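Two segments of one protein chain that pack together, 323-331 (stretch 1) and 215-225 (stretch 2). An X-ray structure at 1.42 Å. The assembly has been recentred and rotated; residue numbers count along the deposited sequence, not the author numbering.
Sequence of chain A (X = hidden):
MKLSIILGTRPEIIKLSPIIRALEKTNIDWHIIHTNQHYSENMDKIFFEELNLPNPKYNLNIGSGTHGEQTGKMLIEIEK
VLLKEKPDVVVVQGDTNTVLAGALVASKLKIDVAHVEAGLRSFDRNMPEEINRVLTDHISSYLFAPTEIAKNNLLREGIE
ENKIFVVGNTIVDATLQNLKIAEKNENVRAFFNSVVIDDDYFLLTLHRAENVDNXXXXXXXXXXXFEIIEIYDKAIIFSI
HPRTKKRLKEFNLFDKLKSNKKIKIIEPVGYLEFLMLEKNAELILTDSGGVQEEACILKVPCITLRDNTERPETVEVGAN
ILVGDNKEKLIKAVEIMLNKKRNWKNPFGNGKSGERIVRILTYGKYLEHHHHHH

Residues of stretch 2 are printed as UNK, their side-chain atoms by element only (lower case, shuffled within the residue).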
# COMPACT_ATOMS: atom_id res chain seq x y z
N VAL A 323 18.18 22.50 -6.39
CA VAL A 323 18.79 22.78 -7.69
C VAL A 323 18.64 21.67 -8.73
O VAL A 323 19.05 21.83 -9.88
CB VAL A 323 20.30 23.11 -7.55
CG1 VAL A 323 20.50 24.31 -6.67
CG2 VAL A 323 21.06 21.90 -7.02
N GLY A 324 18.07 20.54 -8.31
CA GLY A 324 17.92 19.39 -9.19
C GLY A 324 19.20 18.99 -9.91
O GLY A 324 20.27 18.84 -9.30
N ASP A 325 19.02 18.87 -11.23
CA ASP A 325 19.94 18.40 -12.26
C ASP A 325 20.75 19.57 -12.83
O ASP A 325 21.76 19.38 -13.52
CB ASP A 325 19.04 17.84 -13.38
CG ASP A 325 19.79 17.34 -14.60
OD1 ASP A 325 20.37 18.14 -15.36
OD2 ASP A 325 19.74 16.12 -14.84
N ASN A 326 20.30 20.78 -12.54
CA ASN A 326 20.66 21.98 -13.29
C ASN A 326 21.98 22.59 -12.81
O ASN A 326 22.06 23.04 -11.67
CB ASN A 326 19.52 22.99 -13.14
CG ASN A 326 19.69 24.25 -14.00
OD1 ASN A 326 20.75 24.87 -14.03
ND2 ASN A 326 18.63 24.63 -14.69
N LYS A 327 22.99 22.65 -13.67
CA LYS A 327 24.29 23.13 -13.21
C LYS A 327 24.31 24.64 -12.97
O LYS A 327 25.02 25.11 -12.09
CB LYS A 327 25.44 22.66 -14.12
CG LYS A 327 25.66 23.43 -15.40
CD LYS A 327 26.75 22.74 -16.23
CE LYS A 327 27.03 23.47 -17.52
NZ LYS A 327 28.21 22.87 -18.22
N GLU A 328 23.51 25.38 -13.73
CA GLU A 328 23.45 26.83 -13.54
C GLU A 328 22.78 27.15 -12.20
O GLU A 328 23.23 28.04 -11.48
CB GLU A 328 22.69 27.50 -14.68
CG GLU A 328 22.94 26.89 -16.05
CD GLU A 328 24.27 27.28 -16.65
OE1 GLU A 328 24.72 28.42 -16.43
OE2 GLU A 328 24.85 26.44 -17.36
N LYS A 329 21.73 26.41 -11.87
CA LYS A 329 21.08 26.57 -10.57
C LYS A 329 22.06 26.20 -9.46
O LYS A 329 22.08 26.84 -8.40
CB LYS A 329 19.83 25.70 -10.46
CG LYS A 329 18.60 26.24 -11.19
CD LYS A 329 17.36 25.44 -10.82
CE LYS A 329 16.10 25.99 -11.47
NZ LYS A 329 15.99 25.62 -12.91
N LEU A 330 22.87 25.17 -9.70
CA LEU A 330 23.85 24.74 -8.71
C LEU A 330 24.91 25.82 -8.48
O LEU A 330 25.26 26.14 -7.35
CB LEU A 330 24.50 23.43 -9.14
CG LEU A 330 25.66 22.92 -8.29
CD1 LEU A 330 25.22 22.67 -6.86
CD2 LEU A 330 26.23 21.66 -8.92
N ILE A 331 25.40 26.41 -9.57
CA ILE A 331 26.41 27.45 -9.46
C ILE A 331 25.89 28.65 -8.67
O ILE A 331 26.57 29.15 -7.77
CB ILE A 331 26.93 27.90 -10.85
CG1 ILE A 331 27.68 26.75 -11.52
CG2 ILE A 331 27.83 29.12 -10.73
CD1 ILE A 331 28.81 26.17 -10.68
N UNK A 215 21.35 7.83 -16.45
CA UNK A 215 22.70 8.23 -16.84
C UNK A 215 22.86 9.72 -17.17
O UNK A 215 23.85 10.34 -16.77
c UNK A 215 25.17 6.98 -19.59
c UNK A 215 26.58 7.42 -19.97
c UNK A 215 23.25 7.38 -17.99
n UNK A 215 27.18 6.50 -20.98
c UNK A 215 24.64 7.82 -18.44
N UNK A 216 21.92 10.30 -17.89
CA UNK A 216 22.11 11.70 -18.25
C UNK A 216 21.86 12.66 -17.07
O UNK A 216 22.46 13.73 -17.00
c UNK A 216 21.34 12.06 -19.53
c UNK A 216 23.21 11.45 -21.21
o UNK A 216 23.59 12.62 -21.39
c UNK A 216 21.76 11.20 -20.76
o UNK A 216 23.96 10.47 -21.40
N UNK A 217 21.02 12.25 -16.11
CA UNK A 217 20.89 13.02 -14.88
C UNK A 217 22.18 12.92 -14.06
O UNK A 217 22.68 13.92 -13.55
c UNK A 217 17.16 15.04 -11.67
n UNK A 217 17.46 15.66 -10.53
n UNK A 217 16.35 15.62 -12.54
c UNK A 217 17.40 13.07 -13.15
n UNK A 217 17.67 13.84 -11.94
c UNK A 217 19.71 12.56 -14.02
c UNK A 217 18.42 13.32 -14.27
N UNK A 218 22.72 11.71 -13.95
CA UNK A 218 23.96 11.49 -13.22
C UNK A 218 25.12 12.25 -13.87
O UNK A 218 25.93 12.87 -13.18
c UNK A 218 24.28 10.00 -13.13
c UNK A 218 25.54 8.08 -12.18
c UNK A 218 25.33 10.18 -10.85
c UNK A 218 25.46 9.59 -12.25
N UNK A 219 25.19 12.19 -15.20
CA UNK A 219 26.20 12.94 -15.94
C UNK A 219 26.07 14.44 -15.69
O UNK A 219 27.07 15.13 -15.47
c UNK A 219 26.85 13.65 -18.30
n UNK A 219 27.45 11.68 -21.53
c UNK A 219 26.76 13.30 -19.77
c UNK A 219 27.54 12.04 -20.08
c UNK A 219 26.09 12.65 -17.44
N UNK A 220 24.84 14.94 -15.71
CA UNK A 220 24.59 16.36 -15.44
C UNK A 220 25.08 16.80 -14.06
O UNK A 220 25.63 17.87 -13.91
c UNK A 220 22.70 16.89 -17.03
o UNK A 220 23.55 17.09 -17.91
n UNK A 220 21.40 16.84 -17.29
c UNK A 220 23.11 16.70 -15.59
N UNK A 221 24.83 15.96 -13.06
CA UNK A 221 25.25 16.26 -11.70
C UNK A 221 26.78 16.24 -11.58
O UNK A 221 27.37 17.15 -10.99
c UNK A 221 24.61 15.28 -10.70
c UNK A 221 22.34 14.46 -9.91
c UNK A 221 25.28 15.40 -9.32
c UNK A 221 23.12 15.57 -10.58
N UNK A 222 27.41 15.21 -12.13
CA UNK A 222 28.87 15.15 -12.16
C UNK A 222 29.49 16.38 -12.85
O UNK A 222 30.43 16.97 -12.33
c UNK A 222 29.38 13.85 -12.81
c UNK A 222 30.88 13.92 -13.07
c UNK A 222 29.05 12.66 -11.92
N UNK A 223 28.93 16.77 -14.00
CA UNK A 223 29.34 17.99 -14.71
C UNK A 223 29.23 19.19 -13.78
O UNK A 223 30.14 20.01 -13.68
c UNK A 223 28.45 18.22 -15.93
o UNK A 223 30.58 20.38 -16.54
o UNK A 223 29.13 20.77 -18.15
c UNK A 223 29.17 18.57 -17.23
c UNK A 223 29.66 20.01 -17.30
N UNK A 224 28.10 19.28 -13.09
CA UNK A 224 27.87 20.34 -12.12
C UNK A 224 28.92 20.39 -11.03
O UNK A 224 29.40 21.47 -10.68
N UNK A 225 29.29 19.23 -10.50
CA UNK A 225 30.31 19.18 -9.46
C UNK A 225 31.68 19.62 -10.01
O UNK A 225 32.38 20.40 -9.36
c UNK A 225 30.41 17.79 -8.81
c UNK A 225 29.08 17.43 -8.12
c UNK A 225 31.56 17.75 -7.82
c UNK A 225 28.71 18.35 -6.96
O HOH W 1 24.63 20.11 -11.82

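Position 215 opens the helix with four carbons in a row ending in a nitrogen, well out of reach of stretch 1; this is Lys-215. Position 216 has three carbons, the third carrying two oxygens, and its end leads away from the partner, so it is Glu-216.

At 217, three carbons lead to a nitrogen and then to a carbon bearing two more nitrogens, and the CB of Asp-325 lies over one face of this planar group: a guanidinium, hence Arg-217. Arg-217 NH2 comes within 3.8 Å of Gly-324 C. Asp-325 OD2 is 4.1 Å from Arg-217 NH1 but well out of the guanidinium plane, so the two attract by charge alone, with no N-H pointing at the oxygen.

Position 218 carries four carbons forked at the second and points away from stretch 1: Leu-218. At 219 an unbranched chain of four carbons ends in nitrogen; this is Lys-219, whose NZ makes a long salt bridge of 3.7 Å to Glu-216 OE2 within the helix.

Position 220 has two carbons, the second holding one oxygen and one nitrogen; its CA-to-CB bond points toward stretch 1, and its end meets the Asp-325 carboxylate. It is Asn-220. Its ND2 donates to Asp-325 OD2 at 3.0 Å in a nearly straight bond; a second bond, from Asn-220 ND2 to Asp-325 OD1 at 2.5 Å, is strongly bent and weak.

Position 221 carries four carbons forked at the first, with one arm two carbons long, and its CA-to-CB bond lies sideways to stretch 1; it is Ile-221. Position 222, one carbon carrying two others, lies out of reach and is Val-222. At 223, three carbons end in two oxygens; the CA-to-CB bond points toward stretch 1, and one oxygen is a salt-bridge partner of Lys-327 NZ, although the modelled separation is too short for the atom positions to be firm. This is Glu-223.

Position 224 has no side-chain atoms. Its CA lies 3.9 Å from Lys-327 CB, and its O is 3.6 Å from Leu-330 CD2; a CB here would point toward stretch 1 and clash with that methyl. It is Gly-224. Position 225 again has four carbons forked at the first with a two-carbon arm; its CB points away while the side-chain end comes nearer: Ile-225.

The contact thus combines polar and close steric packing. Before the helix of stretch 1, Asp-325 engages Asn-220 and covers the Arg-217 guanidinium. Farther along, the bare backbone of Gly-224 admits Lys-327 and Leu-330, bringing the CA atoms of Lys-327 and Gly-224 to 4.7 Å where the helices run at 34°. Asn-326 OD1 caps the incoming helix, accepting from Lys-329 N at 2.8 Å.

Stretch 2 215-225: KERLKNIVEGI
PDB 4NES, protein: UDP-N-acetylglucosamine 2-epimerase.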